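Local coordinates for protein dimethylsulfoniopropionate lyase (Roseovarius nubinhibens, PDB 4B29) that probably cleaves the sulfur osmolyte dimethylsulfoniopropionate to release dimethyl sulfide, using a zinc ion held in a cupin-type beta barrel, at residues 38-48 against 199-207; 94-102 against 115-126. All blocks are in the same frame, centred on the assembly; numbering follows the deposited sequence. Where two conformers were deposited one is given.

Contact 1: 38-48 against 199-207; sequences WHEALPEFRAF and LTLVLWRGA. With EDO (1,2-ethanediol), chain F.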
loop_
_atom_site.group_PDB
_atom_site.type_symbol
_atom_site.label_atom_id
_atom_site.label_comp_id
_atom_site.label_asym_id
_atom_site.label_seq_id
_atom_site.Cartn_x
_atom_site.Cartn_y
_atom_site.Cartn_z
ATOM N N TRP A 38 11.593 -7.692 1.207
ATOM C CA TRP A 38 11.455 -6.282 1.700
ATOM C C TRP A 38 11.175 -6.319 3.207
ATOM O O TRP A 38 11.841 -5.641 4.000
ATOM C CB TRP A 38 10.337 -5.645 0.933
ATOM C CG TRP A 38 9.974 -4.217 1.262
ATOM C CD1 TRP A 38 8.823 -3.794 1.896
ATOM C CD2 TRP A 38 10.669 -3.034 0.849
ATOM N NE1 TRP A 38 8.763 -2.394 1.884
ATOM C CE2 TRP A 38 9.888 -1.924 1.249
ATOM C CE3 TRP A 38 11.869 -2.811 0.140
ATOM C CZ2 TRP A 38 10.273 -0.605 0.994
ATOM C CZ3 TRP A 38 12.254 -1.482 -0.116
ATOM C CH2 TRP A 38 11.453 -0.414 0.332
ATOM N N HIS A 39 10.192 -7.142 3.617
ATOM C CA HIS A 39 9.919 -7.268 5.035
ATOM C C HIS A 39 11.133 -7.699 5.849
ATOM O O HIS A 39 11.421 -7.113 6.886
ATOM C CB HIS A 39 8.739 -8.258 5.210
ATOM C CG HIS A 39 8.371 -8.534 6.631
ATOM N ND1 HIS A 39 8.993 -9.500 7.389
ATOM C CD2 HIS A 39 7.353 -8.046 7.380
ATOM C CE1 HIS A 39 8.436 -9.529 8.592
ATOM N NE2 HIS A 39 7.455 -8.651 8.611
ATOM N N GLU A 40 11.869 -8.710 5.356
ATOM C CA GLU A 40 13.026 -9.266 6.054
ATOM C C GLU A 40 14.088 -8.186 6.202
ATOM O O GLU A 40 14.810 -8.147 7.193
ATOM C CB GLU A 40 13.649 -10.425 5.235
ATOM C CG GLU A 40 14.915 -10.973 5.924
ATOM C CD GLU A 40 15.336 -12.362 5.466
ATOM O OE1 GLU A 40 15.161 -12.692 4.272
ATOM O OE2 GLU A 40 15.860 -13.125 6.312
ATOM N N ALA A 41 14.197 -7.347 5.170
ATOM C CA ALA A 41 15.261 -6.320 5.146
ATOM C C ALA A 41 14.940 -5.090 6.012
ATOM O O ALA A 41 15.856 -4.275 6.234
ATOM C CB ALA A 41 15.519 -5.858 3.709
ATOM N N LEU A 42 13.680 -4.931 6.440
ATOM C CA LEU A 42 13.257 -3.712 7.204
ATOM C C LEU A 42 13.049 -4.077 8.691
ATOM O O LEU A 42 12.021 -4.686 9.044
ATOM C CB LEU A 42 11.960 -3.119 6.635
ATOM C CG LEU A 42 12.083 -2.439 5.274
ATOM C CD1 LEU A 42 10.716 -2.085 4.738
ATOM C CD2 LEU A 42 12.895 -1.147 5.418
ATOM N N PRO A 43 13.965 -3.665 9.580
ATOM C CA PRO A 43 13.760 -3.991 11.020
ATOM C C PRO A 43 12.394 -3.530 11.570
ATOM O O PRO A 43 11.851 -4.200 12.481
ATOM C CB PRO A 43 14.868 -3.187 11.727
ATOM C CG PRO A 43 15.997 -3.181 10.648
ATOM C CD PRO A 43 15.328 -3.106 9.307
ATOM N N GLU A 44 11.878 -2.384 11.095
ATOM C CA GLU A 44 10.595 -1.946 11.637
ATOM C C GLU A 44 9.490 -2.922 11.224
ATOM O O GLU A 44 8.524 -3.122 11.984
ATOM C CB GLU A 44 10.204 -0.547 11.152
ATOM C CG GLU A 44 11.198 0.578 11.594
ATOM C CD GLU A 44 11.277 0.797 13.092
ATOM O OE1 GLU A 44 10.408 0.334 13.902
ATOM O OE2 GLU A 44 12.267 1.446 13.519
ATOM N N PHE A 45 9.599 -3.491 10.011
ATOM C CA PHE A 45 8.580 -4.460 9.569
ATOM C C PHE A 45 8.714 -5.728 10.418
ATOM O O PHE A 45 7.690 -6.256 10.850
ATOM C CB PHE A 45 8.759 -4.802 8.067
ATOM C CG PHE A 45 7.954 -3.943 7.161
ATOM C CD1 PHE A 45 7.741 -2.576 7.451
ATOM C CD2 PHE A 45 7.360 -4.478 5.992
ATOM C CE1 PHE A 45 6.912 -1.779 6.610
ATOM C CE2 PHE A 45 6.553 -3.690 5.174
ATOM C CZ PHE A 45 6.335 -2.332 5.457
ATOM N N ARG A 46 9.932 -6.226 10.639
ATOM C CA ARG A 46 10.123 -7.417 11.474
ATOM C C ARG A 46 9.602 -7.209 12.890
ATOM O O ARG A 46 9.077 -8.149 13.511
ATOM C CB ARG A 46 11.600 -7.812 11.507
ATOM C CG ARG A 46 12.161 -7.968 10.071
ATOM C CD ARG A 46 13.378 -8.900 10.057
ATOM N NE ARG A 46 14.393 -8.510 11.044
ATOM C CZ ARG A 46 15.364 -7.617 10.830
ATOM N NH1 ARG A 46 15.488 -6.941 9.663
ATOM N NH2 ARG A 46 16.214 -7.398 11.809
ATOM N N ALA A 47 9.788 -5.993 13.406
ATOM C CA ALA A 47 9.283 -5.679 14.746
ATOM C C ALA A 47 7.750 -5.659 14.808
ATOM O O ALA A 47 7.167 -5.958 15.886
ATOM C CB ALA A 47 9.846 -4.304 15.221
ATOM N N PHE A 48 7.099 -5.281 13.712
ATOM C CA PHE A 48 5.664 -5.098 13.707
ATOM C C PHE A 48 4.944 -6.436 13.574
ATOM O O PHE A 48 3.918 -6.660 14.218
ATOM C CB PHE A 48 5.310 -4.215 12.515
ATOM C CG PHE A 48 3.858 -3.748 12.450
ATOM C CD1 PHE A 48 3.416 -2.636 13.178
ATOM C CD2 PHE A 48 2.969 -4.408 11.595
ATOM C CE1 PHE A 48 2.077 -2.164 13.018
ATOM C CE2 PHE A 48 1.634 -3.951 11.424
ATOM C CZ PHE A 48 1.199 -2.819 12.126
ATOM N N LEU A 199 4.354 5.069 -4.265
ATOM C CA LEU A 199 3.890 3.662 -4.267
ATOM C C LEU A 199 4.287 3.115 -2.895
ATOM O O LEU A 199 5.456 3.238 -2.486
ATOM C CB LEU A 199 4.610 2.921 -5.385
ATOM C CG LEU A 199 4.378 1.394 -5.535
ATOM C CD1 LEU A 199 2.911 1.120 -5.862
ATOM C CD2 LEU A 199 5.338 0.780 -6.603
ATOM N N THR A 200 3.312 2.518 -2.179
ATOM C CA THR A 200 3.550 2.118 -0.771
ATOM C C THR A 200 3.229 0.645 -0.584
ATOM O O THR A 200 2.448 0.068 -1.372
ATOM C CB THR A 200 2.632 2.889 0.196
ATOM O OG1 THR A 200 1.266 2.679 -0.190
ATOM C CG2 THR A 200 2.948 4.455 0.097
ATOM N N LEU A 201 3.822 0.066 0.455
ATOM C CA LEU A 201 3.484 -1.313 0.841
ATOM C C LEU A 201 3.312 -1.247 2.367
ATOM O O LEU A 201 4.191 -0.726 3.087
ATOM C CB LEU A 201 4.582 -2.297 0.385
ATOM C CG LEU A 201 4.145 -3.749 0.695
ATOM C CD1 LEU A 201 4.615 -4.724 -0.419
ATOM C CD2 LEU A 201 4.746 -4.142 2.042
ATOM N N VAL A 202 2.173 -1.741 2.857
ATOM C CA VAL A 202 1.738 -1.381 4.224
ATOM C C VAL A 202 1.344 -2.656 4.969
ATOM O O VAL A 202 0.704 -3.529 4.389
ATOM C CB VAL A 202 0.511 -0.473 4.109
ATOM C CG1 VAL A 202 -0.090 -0.124 5.485
ATOM C CG2 VAL A 202 0.903 0.815 3.327
ATOM N N LEU A 203 1.753 -2.747 6.220
ATOM C CA LEU A 203 1.298 -3.865 7.078
ATOM C C LEU A 203 0.206 -3.379 8.040
ATOM O O LEU A 203 0.170 -2.182 8.466
ATOM C CB LEU A 203 2.434 -4.360 7.970
ATOM C CG LEU A 203 3.790 -4.726 7.293
ATOM C CD1 LEU A 203 4.742 -5.317 8.284
ATOM C CD2 LEU A 203 3.522 -5.728 6.124
ATOM N N TRP A 204 -0.654 -4.335 8.454
ATOM C CA TRP A 204 -1.735 -3.992 9.400
ATOM C C TRP A 204 -1.779 -5.048 10.480
ATOM O O TRP A 204 -1.461 -6.231 10.213
ATOM C CB TRP A 204 -3.115 -4.057 8.699
ATOM C CG TRP A 204 -3.293 -3.241 7.458
ATOM C CD1 TRP A 204 -2.618 -3.362 6.218
ATOM C CD2 TRP A 204 -4.111 -2.095 7.343
ATOM N NE1 TRP A 204 -3.084 -2.405 5.356
ATOM C CE2 TRP A 204 -3.996 -1.616 6.017
ATOM C CE3 TRP A 204 -4.983 -1.443 8.229
ATOM C CZ2 TRP A 204 -4.699 -0.485 5.552
ATOM C CZ3 TRP A 204 -5.709 -0.298 7.748
ATOM C CH2 TRP A 204 -5.570 0.138 6.433
ATOM N N ARG A 205 -2.117 -4.625 11.696
ATOM C CA ARG A 205 -2.286 -5.595 12.776
ATOM C C ARG A 205 -3.259 -5.093 13.831
ATOM O O ARG A 205 -3.659 -3.908 13.834
ATOM C CB ARG A 205 -0.950 -5.932 13.450
ATOM C CG ARG A 205 -0.530 -4.800 14.430
ATOM C CD ARG A 205 0.914 -5.046 14.905
ATOM N NE ARG A 205 1.252 -3.986 15.903
ATOM C CZ ARG A 205 2.386 -3.950 16.585
ATOM N NH1 ARG A 205 3.367 -4.849 16.381
ATOM N NH2 ARG A 205 2.568 -2.968 17.499
ATOM N N GLY A 206 -3.655 -6.015 14.717
ATOM C CA GLY A 206 -4.338 -5.548 15.958
ATOM C C GLY A 206 -5.847 -5.709 15.904
ATOM O O GLY A 206 -6.415 -6.286 14.956
ATOM N N ALA A 207 -6.509 -5.156 16.904
ATOM C CA ALA A 207 -7.988 -5.099 16.901
ATOM C C ALA A 207 -8.499 -4.460 15.635
ATOM O O ALA A 207 -7.964 -3.459 15.133
ATOM C CB ALA A 207 -8.479 -4.284 18.138
HETATM C C1 EDO F . -1.755 1.359 1.590
HETATM O O1 EDO F . -1.092 2.567 1.208
HETATM C C2 EDO F . -3.134 1.422 0.990
HETATM O O2 EDO F . -3.805 0.322 1.570
#
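R205 NH1 donates to the carbonyl oxygen F48 O across 2.9 Å, with an N-H...O angle of 151°. The bond lies in the carbonyl plane on a lone pair of the oxygen and nearly in the guanidinium plane, so it fixes the turn of the guanidinium while joining it to the last turn of helix 43-48. The same arginine then lies flat on its partner's ring: the guanidinium and F48 planes are only 6° apart and their centres are separated by 4.3 Å, an off-centre cation-pi stack, while R205 CD sits 3.5 Å above the middle of the F48 ring. An extended chain from CG to NE lets the aliphatic part and the charged end share this one face. NE has a second partner, forming a salt bridge with E153. F48 itself has CG anti to its backbone N (chi1 -172°), which swings the ring over the strand, where CE2 comes within 3.6 Å of L203 CB.

Further along, F45 is clasped between two leucines. L203 CD1 makes a CH-pi contact with one face, 3.8 Å from the centroid, and L42 CD1 rests over the centre of the opposite face. The ring edge reaches the strand as well, F45 CE2 lying 3.6 Å from L201 CD2. W38 CD1 meets that same methyl more loosely, while its NE1 bonds to S157 on the adjacent strand. An N-terminal helical segment thus packs on strand 198-205 of a cupin beta barrel, whose other face carries W204 toward the zinc ligands H150 and E154.

Contact 2: 94-102 against 115-126; sequences PHVEWRHSY and FGWFELAGPSGH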
loop_
_atom_site.group_PDB
_atom_site.type_symbol
_atom_site.label_atom_id
_atom_site.label_comp_id
_atom_site.label_asym_id
_atom_site.label_seq_id
_atom_site.Cartn_x
_atom_site.Cartn_y
_atom_site.Cartn_z
ATOM N N PRO A 94 -1.290 -5.548 -13.893
ATOM C CA PRO A 94 -2.425 -6.039 -14.714
ATOM C C PRO A 94 -3.082 -7.304 -14.187
ATOM O O PRO A 94 -4.020 -7.816 -14.809
ATOM C CB PRO A 94 -1.765 -6.390 -16.077
ATOM C CG PRO A 94 -0.422 -5.746 -16.066
ATOM C CD PRO A 94 0.004 -5.662 -14.593
ATOM N N HIS A 95 -2.614 -7.780 -13.037
ATOM C CA HIS A 95 -3.031 -9.099 -12.506
ATOM C C HIS A 95 -3.672 -8.997 -11.145
ATOM O O HIS A 95 -4.182 -10.007 -10.645
ATOM C CB HIS A 95 -1.823 -10.001 -12.388
ATOM C CG HIS A 95 -1.151 -10.250 -13.698
ATOM N ND1 HIS A 95 -1.786 -10.916 -14.734
ATOM C CD2 HIS A 95 0.072 -9.904 -14.155
ATOM C CE1 HIS A 95 -0.969 -10.968 -15.777
ATOM N NE2 HIS A 95 0.170 -10.375 -15.449
ATOM N N VAL A 96 -3.649 -7.815 -10.537
ATOM C CA VAL A 96 -4.206 -7.695 -9.181
ATOM C C VAL A 96 -5.614 -7.192 -9.172
ATOM O O VAL A 96 -6.113 -6.608 -10.158
ATOM C CB VAL A 96 -3.323 -6.801 -8.254
ATOM C CG1 VAL A 96 -1.910 -7.379 -8.109
ATOM C CG2 VAL A 96 -3.283 -5.363 -8.771
ATOM N N GLU A 97 -6.293 -7.379 -8.033
ATOM C CA GLU A 97 -7.617 -6.866 -7.831
ATOM C C GLU A 97 -7.560 -5.443 -7.240
ATOM O O GLU A 97 -7.477 -5.254 -6.011
ATOM C CB GLU A 97 -8.435 -7.824 -6.908
ATOM C CG GLU A 97 -9.807 -7.254 -6.649
ATOM C CD GLU A 97 -10.526 -8.044 -5.569
ATOM O OE1 GLU A 97 -10.889 -9.207 -5.844
ATOM O OE2 GLU A 97 -10.708 -7.508 -4.463
ATOM N N TRP A 98 -7.614 -4.425 -8.108
ATOM C CA TRP A 98 -7.567 -3.029 -7.660
ATOM C C TRP A 98 -8.879 -2.625 -7.054
ATOM O O TRP A 98 -9.973 -3.020 -7.549
ATOM C CB TRP A 98 -7.211 -2.073 -8.832
ATOM C CG TRP A 98 -5.850 -2.235 -9.290
ATOM C CD1 TRP A 98 -5.416 -2.979 -10.363
ATOM C CD2 TRP A 98 -4.686 -1.636 -8.712
ATOM N NE1 TRP A 98 -4.036 -2.898 -10.455
ATOM C CE2 TRP A 98 -3.581 -2.059 -9.461
ATOM C CE3 TRP A 98 -4.479 -0.797 -7.581
ATOM C CZ2 TRP A 98 -2.258 -1.690 -9.140
ATOM C CZ3 TRP A 98 -3.166 -0.388 -7.273
ATOM C CH2 TRP A 98 -2.075 -0.828 -8.038
ATOM N N ARG A 99 -8.743 -1.798 -6.003
ATOM C CA ARG A 99 -9.832 -1.254 -5.200
ATOM C C ARG A 99 -9.701 0.267 -5.022
ATOM O O ARG A 99 -8.598 0.840 -5.118
ATOM C CB ARG A 99 -9.837 -1.931 -3.806
ATOM C CG ARG A 99 -9.796 -3.464 -3.887
ATOM C CD ARG A 99 -9.697 -4.131 -2.514
ATOM N NE ARG A 99 -9.830 -5.592 -2.610
ATOM C CZ ARG A 99 -9.547 -6.441 -1.619
ATOM N NH1 ARG A 99 -9.179 -5.984 -0.439
ATOM N NH2 ARG A 99 -9.692 -7.758 -1.796
ATOM N N HIS A 100 -10.836 0.917 -4.746
ATOM C CA HIS A 100 -10.890 2.372 -4.562
ATOM C C HIS A 100 -11.329 2.766 -3.159
ATOM O O HIS A 100 -10.765 3.683 -2.550
ATOM C CB HIS A 100 -11.947 2.970 -5.491
ATOM C CG HIS A 100 -11.402 3.514 -6.761
ATOM N ND1 HIS A 100 -12.159 3.593 -7.907
ATOM C CD2 HIS A 100 -10.193 4.039 -7.058
ATOM C CE1 HIS A 100 -11.422 4.122 -8.867
ATOM N NE2 HIS A 100 -10.225 4.391 -8.376
ATOM N N SER A 101 -12.453 2.190 -2.716
ATOM C CA SER A 101 -12.891 2.420 -1.324
ATOM C C SER A 101 -13.750 3.679 -1.231
ATOM O O SER A 101 -14.828 3.616 -0.662
ATOM C CB SER A 101 -11.757 2.486 -0.259
ATOM O OG SER A 101 -11.232 1.212 0.096
ATOM N N TYR A 102 -13.324 4.790 -1.806
ATOM C CA TYR A 102 -14.017 6.053 -1.554
ATOM C C TYR A 102 -14.906 6.429 -2.736
ATOM O O TYR A 102 -14.659 6.001 -3.859
ATOM C CB TYR A 102 -13.030 7.200 -1.286
ATOM C CG TYR A 102 -12.143 6.905 -0.090
ATOM C CD1 TYR A 102 -12.672 6.911 1.194
ATOM C CD2 TYR A 102 -10.788 6.621 -0.264
ATOM C CE1 TYR A 102 -11.865 6.617 2.320
ATOM C CE2 TYR A 102 -9.968 6.305 0.843
ATOM C CZ TYR A 102 -10.505 6.347 2.124
ATOM O OH TYR A 102 -9.678 6.072 3.212
ATOM N N PHE A 115 -5.334 7.051 -8.349
ATOM C CA PHE A 115 -4.945 6.315 -7.123
ATOM C C PHE A 115 -5.649 4.967 -7.146
ATOM O O PHE A 115 -6.735 4.810 -7.736
ATOM C CB PHE A 115 -5.350 7.117 -5.878
ATOM C CG PHE A 115 -6.053 6.294 -4.812
ATOM C CD1 PHE A 115 -7.442 6.158 -4.854
ATOM C CD2 PHE A 115 -5.331 5.635 -3.802
ATOM C CE1 PHE A 115 -8.136 5.424 -3.880
ATOM C CE2 PHE A 115 -6.031 4.861 -2.820
ATOM C CZ PHE A 115 -7.411 4.780 -2.871
ATOM N N GLY A 116 -5.055 3.986 -6.486
ATOM C CA GLY A 116 -5.837 2.771 -6.169
ATOM C C GLY A 116 -5.034 1.950 -5.167
ATOM O O GLY A 116 -3.905 2.292 -4.824
ATOM N N TRP A 117 -5.620 0.864 -4.695
ATOM C CA TRP A 117 -4.897 0.002 -3.766
ATOM C C TRP A 117 -5.320 -1.447 -3.990
ATOM O O TRP A 117 -6.366 -1.711 -4.613
ATOM C CB TRP A 117 -5.204 0.396 -2.298
ATOM C CG TRP A 117 -6.610 0.173 -1.844
ATOM C CD1 TRP A 117 -7.690 0.950 -2.099
ATOM C CD2 TRP A 117 -7.080 -0.927 -1.037
ATOM N NE1 TRP A 117 -8.824 0.417 -1.481
ATOM C CE2 TRP A 117 -8.468 -0.737 -0.832
ATOM C CE3 TRP A 117 -6.450 -2.037 -0.467
ATOM C CZ2 TRP A 117 -9.254 -1.627 -0.063
ATOM C CZ3 TRP A 117 -7.231 -2.934 0.289
ATOM C CH2 TRP A 117 -8.617 -2.706 0.479
ATOM N N PHE A 118 -4.540 -2.368 -3.431
ATOM C CA PHE A 118 -4.984 -3.752 -3.463
ATOM C C PHE A 118 -4.419 -4.477 -2.248
ATOM O O PHE A 118 -3.490 -3.991 -1.575
ATOM C CB PHE A 118 -4.574 -4.445 -4.771
ATOM C CG PHE A 118 -3.070 -4.646 -4.967
ATOM C CD1 PHE A 118 -2.394 -5.797 -4.516
ATOM C CD2 PHE A 118 -2.335 -3.683 -5.654
ATOM C CE1 PHE A 118 -1.002 -5.987 -4.776
ATOM C CE2 PHE A 118 -0.964 -3.878 -5.925
ATOM C CZ PHE A 118 -0.272 -4.994 -5.469
ATOM N N GLU A 119 -4.962 -5.666 -1.971
ATOM C CA GLU A 119 -4.493 -6.436 -0.804
ATOM C C GLU A 119 -3.645 -7.583 -1.322
ATOM O O GLU A 119 -4.146 -8.484 -2.011
ATOM C CB GLU A 119 -5.720 -6.961 -0.026
ATOM C CG GLU A 119 -5.368 -7.695 1.292
ATOM C CD GLU A 119 -6.642 -8.117 2.051
ATOM O OE1 GLU A 119 -7.770 -7.695 1.701
ATOM O OE2 GLU A 119 -6.520 -9.078 2.827
ATOM N N LEU A 120 -2.349 -7.530 -1.054
ATOM C CA LEU A 120 -1.470 -8.570 -1.537
ATOM C C LEU A 120 -1.647 -9.840 -0.727
ATOM O O LEU A 120 -1.711 -10.956 -1.287
ATOM C CB LEU A 120 -0.017 -8.074 -1.416
ATOM C CG LEU A 120 1.072 -9.095 -1.726
ATOM C CD1 LEU A 120 0.852 -9.720 -3.193
ATOM C CD2 LEU A 120 2.470 -8.452 -1.566
ATOM N N ALA A 121 -1.678 -9.689 0.595
ATOM C CA ALA A 121 -1.763 -10.879 1.486
ATOM C C ALA A 121 -2.685 -10.512 2.621
ATOM O O ALA A 121 -2.675 -9.378 3.132
ATOM C CB ALA A 121 -0.411 -11.301 2.038
ATOM N N GLY A 122 -3.520 -11.475 3.030
ATOM C CA GLY A 122 -4.357 -11.213 4.177
ATOM C C GLY A 122 -5.665 -11.986 4.019
ATOM O O GLY A 122 -5.780 -12.878 3.131
ATOM N N PRO A 123 -6.668 -11.639 4.813
ATOM C CA PRO A 123 -7.910 -12.434 4.782
ATOM C C PRO A 123 -8.526 -12.448 3.377
ATOM O O PRO A 123 -9.057 -13.478 2.954
ATOM C CB PRO A 123 -8.819 -11.681 5.757
ATOM C CG PRO A 123 -7.792 -11.199 6.841
ATOM C CD PRO A 123 -6.593 -10.761 6.014
ATOM N N SER A 124 -8.382 -11.343 2.642
ATOM C CA SER A 124 -8.895 -11.288 1.244
ATOM C C SER A 124 -7.800 -10.875 0.243
ATOM O O SER A 124 -8.067 -10.159 -0.749
ATOM C CB SER A 124 -10.163 -10.460 1.096
ATOM O OG SER A 124 -10.162 -9.299 1.826
ATOM N N GLY A 125 -6.601 -11.335 0.525
ATOM C CA GLY A 125 -5.433 -11.052 -0.311
ATOM C C GLY A 125 -5.384 -11.942 -1.547
ATOM O O GLY A 125 -6.151 -12.928 -1.698
ATOM N N HIS A 126 -4.468 -11.633 -2.456
ATOM C CA HIS A 126 -4.130 -12.608 -3.494
ATOM C C HIS A 126 -3.453 -13.840 -2.889
ATOM O O HIS A 126 -3.467 -14.924 -3.517
ATOM C CB HIS A 126 -3.217 -11.931 -4.528
ATOM C CG HIS A 126 -3.985 -11.024 -5.415
ATOM N ND1 HIS A 126 -4.719 -11.503 -6.485
ATOM C CD2 HIS A 126 -4.266 -9.703 -5.324
ATOM C CE1 HIS A 126 -5.375 -10.500 -7.044
ATOM N NE2 HIS A 126 -5.118 -9.400 -6.357
HETATM O O HOH W 1 -7.201 -6.464 -3.561
HETATM O O HOH W 2 -7.982 4.007 -10.467
#
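R99 NH1 forms a salt bridge with E119 OE1 at 3.1 Å, on an anti lone pair of that oxygen, with guanidinium and carboxylate planes 83° apart. E97 is the second acid: R99 NE meets E97 OE2 at 2.8 Å on that oxygen's anti lone pair, whereas NH2 reaches the same atom from above the carboxylate plane. S124 steadies the E119 carboxylate on its syn side, OG donating to OE1 and the backbone N to OE2, and S124 O accepts from R99 NH2. In the conformer described, these bonds tie the guanidinium to E97, E119 and S124 and would be expected to favour charged carboxylates; a second conformer of R99 makes the grip less than certain.

Two backbone bonds between R99 and W117 make a single antiparallel bridge, R99 N to W117 O being 2.8 Å. At either end a side chain adds a bond: E97 N donates to H126 NE2 (2.9 Å) in the imidazole plane, while W117 NE1 donates to S101 OG (3.0 Å). A water links E97 O with E119 N.

R99 CB lies over the five-membered ring of W117, 3.7 Å from its centroid, before the extended chain passes along the indole. On the other side of the bridge, F118 turns its edge to the face of W98, a T-shaped pair with centroids 5.1 Å apart and planes at 81°. V96 covers one face of F118, its CG1 making a CH-pi contact.

The loop between helices 83-92 and 104-107 is thereby bound to strand 115-122, with V96 and H126 touching L28 of helix 24-41, W98 packing against helix 67-73, and F118 reaching V136 of strand 133-139.

Contacts 1 and 2 meet the same mixed sheet at different strands: 199-207 lies on strand 198-205 and 115-126 on strand 115-122, with strand 133-139 between them. Their centres are about 17 Å apart and their nearest atoms about 4 Å, without touching. Helix 24-41 serves both, since contact 1 uses its C-terminal end and contact 2 packs against its earlier turns. Contact 1 lies closer to the metal, the W204 side chain coming about 4 Å from the zinc ion, whose protein ligands are H150, E154 and H189. Contact 2 stands farther back: the side chains of W117 and E154 are about 9 Å apart.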